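Local structure of Orf c02003 protein (Sulfolobus solfataricus P2, 2Q00) at residues A[5-10]-A[113-118]; A[33-38]-A[63-68]; A[87-92]-A[102-107]; A[41-44]-A[50-53]. The protein is of unknown function but belongs to the archaeal PaREP1/PaREP8 family, in a clan that also holds C-terminal helical domains of nucleotidyltransferases. One frame throughout, in Å; residues are numbered along the deposited sequence.

Interaction 1: residues A[5-10]-A[113-118]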
# COMPACT_ATOMS: atom_id res chain seq x y z
N THR A 5 -11.19 -5.00 5.20
CA THR A 5 -10.02 -4.56 5.94
C THR A 5 -9.86 -3.09 5.63
O THR A 5 -10.48 -2.58 4.70
CB THR A 5 -8.78 -5.32 5.47
OG1 THR A 5 -8.61 -5.14 4.05
CG2 THR A 5 -8.94 -6.81 5.74
N SER A 6 -9.06 -2.39 6.41
CA SER A 6 -8.82 -0.98 6.13
C SER A 6 -8.14 -0.86 4.76
O SER A 6 -8.36 0.09 4.01
CB SER A 6 -7.92 -0.38 7.21
OG SER A 6 -6.73 -1.13 7.33
N ALA A 7 -7.32 -1.85 4.43
CA ALA A 7 -6.61 -1.88 3.15
C ALA A 7 -7.61 -1.89 1.99
O ALA A 7 -7.53 -1.06 1.08
CB ALA A 7 -5.71 -3.11 3.08
N GLU A 8 -8.56 -2.82 2.06
CA GLU A 8 -9.59 -2.95 1.03
C GLU A 8 -10.43 -1.70 0.86
O GLU A 8 -10.83 -1.35 -0.26
CB GLU A 8 -10.50 -4.14 1.34
CG GLU A 8 -9.80 -5.47 1.22
CD GLU A 8 -10.60 -6.62 1.78
OE1 GLU A 8 -10.75 -6.69 3.03
OE2 GLU A 8 -11.09 -7.46 0.99
N VAL A 9 -10.69 -1.01 1.96
CA VAL A 9 -11.50 0.20 1.93
C VAL A 9 -10.79 1.36 1.24
O VAL A 9 -11.40 2.08 0.43
CB VAL A 9 -11.91 0.64 3.35
CG1 VAL A 9 -12.69 1.93 3.27
CG2 VAL A 9 -12.76 -0.44 4.00
N TYR A 10 -9.52 1.56 1.57
CA TYR A 10 -8.76 2.63 0.92
C TYR A 10 -8.69 2.38 -0.58
O TYR A 10 -8.83 3.31 -1.36
CB TYR A 10 -7.34 2.71 1.50
CG TYR A 10 -7.28 3.52 2.77
CD1 TYR A 10 -7.72 4.85 2.78
CD2 TYR A 10 -6.75 2.99 3.94
CE1 TYR A 10 -7.61 5.63 3.92
CE2 TYR A 10 -6.64 3.76 5.09
CZ TYR A 10 -7.07 5.08 5.08
OH TYR A 10 -6.86 5.86 6.19
N LYS A 113 -2.49 -6.07 -5.86
CA LYS A 113 -1.84 -7.35 -5.58
C LYS A 113 -1.33 -7.38 -4.15
O LYS A 113 -1.34 -8.41 -3.47
CB LYS A 113 -0.67 -7.55 -6.56
CG LYS A 113 -0.19 -8.99 -6.71
CD LYS A 113 0.69 -9.15 -7.96
CE LYS A 113 1.18 -10.59 -8.15
NZ LYS A 113 2.12 -10.68 -9.31
N LEU A 114 -0.88 -6.23 -3.68
CA LEU A 114 -0.36 -6.13 -2.33
C LEU A 114 -1.52 -6.26 -1.36
O LEU A 114 -1.44 -6.99 -0.37
CB LEU A 114 0.33 -4.78 -2.17
CG LEU A 114 0.96 -4.48 -0.82
CD1 LEU A 114 1.84 -5.63 -0.37
CD2 LEU A 114 1.74 -3.18 -0.94
N VAL A 115 -2.60 -5.56 -1.65
CA VAL A 115 -3.76 -5.57 -0.78
C VAL A 115 -4.27 -6.99 -0.58
O VAL A 115 -4.48 -7.42 0.55
CB VAL A 115 -4.88 -4.68 -1.35
CG1 VAL A 115 -6.14 -4.83 -0.53
CG2 VAL A 115 -4.42 -3.22 -1.35
N ILE A 116 -4.45 -7.72 -1.69
CA ILE A 116 -4.96 -9.08 -1.61
C ILE A 116 -4.01 -10.01 -0.89
O ILE A 116 -4.44 -10.91 -0.18
CB ILE A 116 -5.28 -9.64 -3.00
CG1 ILE A 116 -4.00 -9.75 -3.82
CG2 ILE A 116 -6.30 -8.73 -3.70
CD1 ILE A 116 -4.17 -10.48 -5.15
N PHE A 117 -2.71 -9.81 -1.05
CA PHE A 117 -1.76 -10.66 -0.35
C PHE A 117 -2.04 -10.54 1.14
O PHE A 117 -2.10 -11.54 1.85
CB PHE A 117 -0.31 -10.24 -0.64
CG PHE A 117 0.24 -10.77 -1.94
CD1 PHE A 117 0.00 -12.08 -2.34
CD2 PHE A 117 1.04 -9.95 -2.75
CE1 PHE A 117 0.55 -12.58 -3.52
CE2 PHE A 117 1.59 -10.44 -3.93
CZ PHE A 117 1.35 -11.76 -4.32
N ALA A 118 -2.23 -9.31 1.60
CA ALA A 118 -2.51 -9.06 3.00
C ALA A 118 -3.78 -9.79 3.42
O ALA A 118 -3.77 -10.66 4.29
CB ALA A 118 -2.66 -7.57 3.25
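Ala7 and Glu8 receive Val115 at the start of helix 6-19, just where a capping box formed by Thr5 and Glu8 closes that helix end. One methyl of the valine makes the contact. CG1 stands anti to the backbone N (chi1 173°), which aims it between the two partners: it lies 4.0 Å from Ala7 CB and 4.1 Å from Glu8 CG. Alanine suits its place because the CA atoms of Ala7 and Val115 are only 6.1 Å apart, and the beta-branched valine supplies a short, rigid methyl to meet it. Ala118, one turn on from Val115, packs on Leu40 of helix 23-45. Glu8 crosses Val115 obliquely, offering its aliphatic part, while its carboxylate turns back to Thr5. In the cap, the N-H of Glu8 points to Thr5 OG1 (3.1 Å), a nearly straight bond at 165°. The return bond runs from Thr5 N to Glu8 OE1 at 2.8 Å, and the Thr5 hydroxyl gives its own proton to the same oxygen. An alanine here, lacking CG and the carboxylate, would probably leave Thr5 N and OG1 without their shared acceptor and thin the cover over Val115 CG1. Glu8 OE1 takes two donors on its anti side, Thr5 N and Thr5 OG1, which approach from opposite faces of the carboxylate plane.

Interaction 2: residues A[33-38]-A[63-68]; sequences AAEEAI and ENLFKA
Ile38 meets Leu65 and Ala68 in a buried helix-to-helix contact, part of the hydrophobic core of this all-helical protein. The axes of the two short segments come within 10.5 Å and their directions differ by 57°, so they share a small patch of surface instead of a long groove. Starting at Ile38 CB, the branch point already lies 4.0 Å from Leu65 CD1. From there the short branch, CG2, does most of the touching: it stands anti to the backbone N and fits between two partners, Ala68 CB at 3.5 Å and Leu65 CD1 at 3.9 Å. The longer branch, CG1 to CD1, runs alongside helix 62-71 without coming into close contact with segment 63-68, and the isoleucine also packs on Trp83. A beta-branched residue suits this position, since it serves two directions from one CB. Ala68 is small enough to let Ile38 CG2 come close.

Leu65 extends CD1 across the isoleucine and on to Glu35, whose CG lies 4.0 Å away. That glutamate offers carbon here because its chain is extended beyond CG, carrying the carboxylate past the leucine, where OE2 forms a salt bridge with Lys39.

Helix 79-95 adjoins the contact through Trp83, which touches Ala34, Ile38 and Leu65. Elsewhere around helix 23-45, Ala33 and Ala37 pack on helix 101-122, and Ala33 also meets Tyr10 of helix 6-19, which leaves segment 33-38 with helices on several sides.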
# COMPACT_ATOMS: atom_id res chain seq x y z
N ALA A 33 -3.84 2.53 1.06
CA ALA A 33 -4.27 1.14 0.96
C ALA A 33 -3.03 0.27 1.11
O ALA A 33 -3.07 -0.77 1.76
CB ALA A 33 -4.94 0.86 -0.41
N ALA A 34 -1.93 0.71 0.50
CA ALA A 34 -0.67 -0.04 0.56
C ALA A 34 -0.09 -0.03 1.97
O ALA A 34 0.39 -1.06 2.46
CB ALA A 34 0.34 0.54 -0.41
N GLU A 35 -0.14 1.12 2.63
CA GLU A 35 0.39 1.20 3.97
C GLU A 35 -0.32 0.20 4.89
O GLU A 35 0.32 -0.54 5.64
CB GLU A 35 0.25 2.61 4.51
CG GLU A 35 0.80 2.74 5.93
CD GLU A 35 0.77 4.16 6.45
OE1 GLU A 35 1.19 5.08 5.71
OE2 GLU A 35 0.33 4.35 7.61
N GLU A 36 -1.65 0.17 4.80
CA GLU A 36 -2.46 -0.73 5.61
C GLU A 36 -2.17 -2.19 5.30
O GLU A 36 -2.21 -3.04 6.19
CB GLU A 36 -3.95 -0.45 5.40
CG GLU A 36 -4.36 0.95 5.80
CD GLU A 36 -4.12 1.22 7.26
OE1 GLU A 36 -4.64 0.45 8.09
OE2 GLU A 36 -3.42 2.21 7.59
N ALA A 37 -1.90 -2.48 4.03
CA ALA A 37 -1.61 -3.85 3.63
C ALA A 37 -0.35 -4.32 4.32
O ALA A 37 -0.26 -5.46 4.78
CB ALA A 37 -1.43 -3.92 2.12
N ILE A 38 0.64 -3.44 4.40
CA ILE A 38 1.91 -3.75 5.06
C ILE A 38 1.71 -3.98 6.56
O ILE A 38 2.20 -4.96 7.12
CB ILE A 38 2.93 -2.61 4.87
CG1 ILE A 38 3.26 -2.42 3.38
CG2 ILE A 38 4.18 -2.92 5.68
CD1 ILE A 38 3.97 -3.62 2.72
N GLU A 63 10.15 4.79 6.61
CA GLU A 63 11.27 3.87 6.73
C GLU A 63 10.86 2.53 7.33
O GLU A 63 11.44 1.48 7.00
CB GLU A 63 12.40 4.49 7.56
CG GLU A 63 13.06 5.71 6.92
CD GLU A 63 12.33 7.00 7.20
OE1 GLU A 63 11.19 6.95 7.72
OE2 GLU A 63 12.90 8.07 6.91
N ASN A 64 9.88 2.56 8.23
CA ASN A 64 9.37 1.33 8.83
C ASN A 64 8.71 0.49 7.75
O ASN A 64 8.94 -0.72 7.67
CB ASN A 64 8.34 1.64 9.92
CG ASN A 64 8.98 2.00 11.23
OD1 ASN A 64 9.68 1.19 11.84
ND2 ASN A 64 8.73 3.23 11.69
N LEU A 65 7.89 1.14 6.92
CA LEU A 65 7.20 0.46 5.83
C LEU A 65 8.22 -0.14 4.89
O LEU A 65 8.11 -1.31 4.50
CB LEU A 65 6.30 1.42 5.05
CG LEU A 65 5.03 2.00 5.69
CD1 LEU A 65 4.26 0.87 6.39
CD2 LEU A 65 5.40 3.09 6.68
N PHE A 66 9.21 0.66 4.51
CA PHE A 66 10.27 0.15 3.63
C PHE A 66 10.93 -1.05 4.32
O PHE A 66 11.08 -2.11 3.71
CB PHE A 66 11.29 1.26 3.35
CG PHE A 66 10.91 2.14 2.18
CD1 PHE A 66 11.00 1.66 0.87
CD2 PHE A 66 10.46 3.44 2.39
CE1 PHE A 66 10.65 2.46 -0.21
CE2 PHE A 66 10.10 4.26 1.32
CZ PHE A 66 10.20 3.76 0.01
N LYS A 67 11.31 -0.90 5.59
CA LYS A 67 11.92 -2.01 6.32
C LYS A 67 11.00 -3.21 6.26
O LYS A 67 11.40 -4.32 5.92
CB LYS A 67 12.13 -1.69 7.80
CG LYS A 67 13.25 -0.74 8.15
CD LYS A 67 13.59 -0.85 9.63
CE LYS A 67 14.25 0.42 10.19
NZ LYS A 67 13.28 1.56 10.35
N ALA A 68 9.74 -2.95 6.62
CA ALA A 68 8.72 -3.98 6.63
C ALA A 68 8.63 -4.71 5.30
O ALA A 68 8.60 -5.95 5.27
CB ALA A 68 7.38 -3.36 6.99

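Interaction 3: residues A[87-92]-A[102-107]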
# COMPACT_ATOMS: atom_id res chain seq x y z
N TRP A 87 5.00 3.71 -3.18
CA TRP A 87 5.80 4.88 -2.86
C TRP A 87 5.75 5.87 -4.02
O TRP A 87 5.57 7.07 -3.80
CB TRP A 87 7.25 4.46 -2.55
CG TRP A 87 8.14 5.58 -2.07
CD1 TRP A 87 9.23 6.11 -2.72
CD2 TRP A 87 7.99 6.34 -0.86
NE1 TRP A 87 9.75 7.16 -1.99
CE2 TRP A 87 9.01 7.32 -0.85
CE3 TRP A 87 7.09 6.30 0.21
CZ2 TRP A 87 9.16 8.25 0.19
CZ3 TRP A 87 7.23 7.22 1.24
CH2 TRP A 87 8.26 8.18 1.22
N THR A 88 5.89 5.36 -5.24
CA THR A 88 5.86 6.21 -6.44
C THR A 88 4.55 6.96 -6.53
O THR A 88 4.50 8.15 -6.86
CB THR A 88 5.99 5.41 -7.74
OG1 THR A 88 7.20 4.64 -7.72
CG2 THR A 88 5.99 6.35 -8.93
N LEU A 89 3.47 6.24 -6.27
CA LEU A 89 2.15 6.84 -6.29
C LEU A 89 2.14 7.96 -5.26
O LEU A 89 1.63 9.06 -5.52
CB LEU A 89 1.07 5.79 -5.94
CG LEU A 89 0.64 4.89 -7.10
CD1 LEU A 89 -0.23 3.76 -6.63
CD2 LEU A 89 -0.10 5.75 -8.10
N HIS A 90 2.71 7.69 -4.09
CA HIS A 90 2.76 8.66 -3.01
C HIS A 90 3.51 9.94 -3.37
O HIS A 90 2.95 11.04 -3.31
CB HIS A 90 3.40 8.03 -1.77
CG HIS A 90 3.33 8.89 -0.55
ND1 HIS A 90 4.26 8.82 0.46
CD2 HIS A 90 2.43 9.83 -0.17
CE1 HIS A 90 3.94 9.68 1.42
NE2 HIS A 90 2.83 10.30 1.06
N VAL A 91 4.78 9.80 -3.73
CA VAL A 91 5.61 10.95 -4.08
C VAL A 91 5.22 11.64 -5.39
O VAL A 91 4.59 12.69 -5.38
CB VAL A 91 7.09 10.55 -4.16
CG1 VAL A 91 7.93 11.75 -4.57
CG2 VAL A 91 7.56 10.01 -2.82
N GLU A 92 5.59 11.03 -6.51
CA GLU A 92 5.29 11.58 -7.83
C GLU A 92 3.81 11.82 -8.10
O GLU A 92 3.45 12.67 -8.91
CB GLU A 92 5.86 10.66 -8.90
CG GLU A 92 7.37 10.70 -8.98
CD GLU A 92 7.93 9.65 -9.90
OE1 GLU A 92 7.42 9.53 -11.03
OE2 GLU A 92 8.89 8.95 -9.49
N LYS A 102 -2.82 6.68 -17.29
CA LYS A 102 -2.32 5.37 -17.66
C LYS A 102 -1.28 4.88 -16.67
O LYS A 102 -1.24 3.70 -16.33
CB LYS A 102 -1.72 5.41 -19.06
N GLU A 103 -0.45 5.81 -16.20
CA GLU A 103 0.60 5.49 -15.23
C GLU A 103 0.05 5.11 -13.86
O GLU A 103 0.55 4.18 -13.22
CB GLU A 103 1.55 6.68 -15.07
CG GLU A 103 2.61 6.76 -16.15
CD GLU A 103 2.60 8.11 -16.84
OE1 GLU A 103 1.69 8.34 -17.66
OE2 GLU A 103 3.51 8.93 -16.56
N VAL A 104 -0.96 5.85 -13.41
CA VAL A 104 -1.59 5.61 -12.13
C VAL A 104 -2.20 4.22 -12.11
O VAL A 104 -2.05 3.47 -11.14
CB VAL A 104 -2.70 6.64 -11.85
CG1 VAL A 104 -3.36 6.34 -10.51
CG2 VAL A 104 -2.11 8.05 -11.84
N LYS A 105 -2.89 3.87 -13.20
CA LYS A 105 -3.52 2.56 -13.31
C LYS A 105 -2.47 1.47 -13.19
O LYS A 105 -2.64 0.51 -12.44
CB LYS A 105 -4.26 2.43 -14.64
CG LYS A 105 -5.45 3.35 -14.75
CD LYS A 105 -6.36 2.97 -15.89
CE LYS A 105 -7.65 3.78 -15.85
NZ LYS A 105 -8.59 3.40 -16.94
N LYS A 106 -1.37 1.64 -13.91
CA LYS A 106 -0.27 0.68 -13.92
C LYS A 106 0.30 0.43 -12.53
O LYS A 106 0.55 -0.71 -12.15
CB LYS A 106 0.82 1.21 -14.85
CG LYS A 106 1.84 0.17 -15.30
CD LYS A 106 2.88 0.79 -16.26
CE LYS A 106 2.24 1.33 -17.55
NZ LYS A 106 3.23 2.07 -18.39
N LEU A 107 0.54 1.51 -11.78
CA LEU A 107 1.09 1.40 -10.43
C LEU A 107 0.03 0.88 -9.45
O LEU A 107 0.29 -0.04 -8.68
CB LEU A 107 1.62 2.76 -9.94
CG LEU A 107 2.80 3.41 -10.69
CD1 LEU A 107 2.89 4.89 -10.34
CD2 LEU A 107 4.10 2.71 -10.36
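Leu89 and Leu107 join the two arms of an antiparallel helical hairpin, in which helix 79-95 is followed by helix 101-122 after a short connection. The short segments run at 146° to each other, their axes 10.3 Å apart. The two leucines lie side by side, pointing opposite ways: Leu89 CG rests 3.7 Å from Leu107 CB, and Leu89 CD2 lies 3.8 Å from Leu107 CD1. That same CD2 also reaches Val104 CG1 at 4.1 Å, one turn earlier on the partner helix. Thr88 meets Leu107 nearly perpendicular, its CG2 touching the leucine CD1 at 3.7 Å. With OG1 beside the backbone N (chi1 -57°), CG2 stands anti to that N and meets Leu107, while OG1 hydrogen-bonds Lys84 O in its own helix, a division of labour that suits threonine to the margin of an apolar seam. An alanine at Leu89 would probably open a gap beside Leu107 CB and leave Val104 CG1 without its partner in segment 87-92. Leu89 also packs on Cys27 and Tyr30 of helix 23-45. Since only carbon meets carbon across the hairpin here, the contact rests on shape and the exclusion of water.

Interaction 4: residues A[41-44]-A[50-53]; sequences LVIE and ITNN
Val42 and Thr51 bring the end of helix 23-45 beside the short helix 48-52, their CA atoms 7.8 Å apart, as the chain doubles back within a few residues. Val42 CG1 carries the contact. It lies anti to the backbone N (chi1 170°), and from there it touches Ile50 CG2 at 3.5 Å and Thr51 CG2 at 3.8 Å. Ile50 comes in roughly square to Val42, the two meeting through their branch methyls. Ile50 holds CG2 between its backbone N and carbonyl carbon, while its longer CG1 arm leads on to Asn64 and Ala68 of helix 62-71. Thr51 lies alongside Val42, head to tail with it. More loosely, the tip of Ile43, CD1, comes to 4.4 Å from Thr51 CG2 at the border of the contact. Beta-branched residues suit such a tight return, because their methyls sit close to the backbone and are restricted in rotation. Around them, Trp60 packs on both Val42 and Ile50. Threonine can stand at the edge because its two branches part ways: the methyl faces Val42, and OG1 hydrogen-bonds Leu47 O in the preceding turn. The polar end is thereby satisfied locally, and across these two segments the return is packed methyl to methyl.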
# COMPACT_ATOMS: atom_id res chain seq x y z
N LEU A 41 0.14 -7.22 7.17
CA LEU A 41 1.10 -8.29 6.92
C LEU A 41 2.14 -8.39 8.02
O LEU A 41 2.60 -9.48 8.35
CB LEU A 41 1.79 -8.07 5.57
CG LEU A 41 0.91 -8.36 4.35
CD1 LEU A 41 1.56 -7.80 3.09
CD2 LEU A 41 0.69 -9.86 4.25
N VAL A 42 2.52 -7.24 8.58
CA VAL A 42 3.49 -7.22 9.67
C VAL A 42 2.85 -7.92 10.87
O VAL A 42 3.46 -8.78 11.51
CB VAL A 42 3.84 -5.77 10.08
CG1 VAL A 42 4.66 -5.77 11.37
CG2 VAL A 42 4.62 -5.09 8.97
N ILE A 43 1.60 -7.54 11.14
CA ILE A 43 0.83 -8.11 12.24
C ILE A 43 0.66 -9.61 12.10
O ILE A 43 0.90 -10.36 13.04
CB ILE A 43 -0.57 -7.46 12.32
CG1 ILE A 43 -0.43 -5.97 12.60
CG2 ILE A 43 -1.41 -8.16 13.38
CD1 ILE A 43 0.32 -5.63 13.88
N GLU A 44 0.25 -10.06 10.92
CA GLU A 44 0.06 -11.49 10.69
C GLU A 44 1.36 -12.29 10.75
O GLU A 44 1.45 -13.28 11.47
CB GLU A 44 -0.63 -11.73 9.35
CG GLU A 44 -2.06 -11.19 9.29
CD GLU A 44 -2.94 -11.75 10.40
OE1 GLU A 44 -3.05 -12.99 10.51
OE2 GLU A 44 -3.50 -10.93 11.17
N ILE A 50 9.87 -4.57 13.78
CA ILE A 50 9.39 -3.27 13.31
C ILE A 50 8.29 -2.69 14.19
O ILE A 50 8.20 -1.47 14.38
CB ILE A 50 8.89 -3.35 11.86
CG1 ILE A 50 8.35 -1.99 11.42
CG2 ILE A 50 7.83 -4.43 11.73
CD1 ILE A 50 7.77 -1.98 10.04
N THR A 51 7.44 -3.55 14.73
CA THR A 51 6.36 -3.08 15.59
C THR A 51 6.94 -2.42 16.84
O THR A 51 6.34 -1.51 17.41
CB THR A 51 5.43 -4.23 16.00
OG1 THR A 51 6.19 -5.42 16.23
CG2 THR A 51 4.40 -4.49 14.90
N ASN A 52 8.11 -2.89 17.28
CA ASN A 52 8.75 -2.30 18.44
C ASN A 52 9.25 -0.93 18.01
O ASN A 52 9.21 0.04 18.78
CB ASN A 52 9.93 -3.16 18.91
CG ASN A 52 9.50 -4.54 19.35
OD1 ASN A 52 8.45 -4.71 19.97
ND2 ASN A 52 10.33 -5.54 19.05
N ASN A 53 9.70 -0.87 16.77
CA ASN A 53 10.22 0.36 16.17
C ASN A 53 9.09 1.39 16.05
O ASN A 53 9.34 2.55 15.74
CB ASN A 53 10.82 0.04 14.79
CG ASN A 53 11.87 1.04 14.37
OD1 ASN A 53 11.60 2.24 14.25
ND2 ASN A 53 13.08 0.56 14.12

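Overall arrangement
The four contacts tie together a compact, all-helical fold. Along the chain, interaction 1 joins the first helix to the last and encloses the others; interaction 4 is nested inside interaction 2, and interaction 3 follows. Helix 23-45 serves interactions 2 and 4, whose centres are about 9 Å apart, while helix 101-122 serves 1 and 3, about 17 Å apart between centres. Interactions 1 and 2 touch, Ser6 OG lying 2.7 Å from Glu36 OE1 in a probable hydrogen bond, and Phe66 meets Trp87 edge-to-face between 2 and 3. Interactions 3 and 4 lie about 25 Å apart between centres, on opposite sides of the chain's centre; helix 23-45, which also touches Leu89, runs between them.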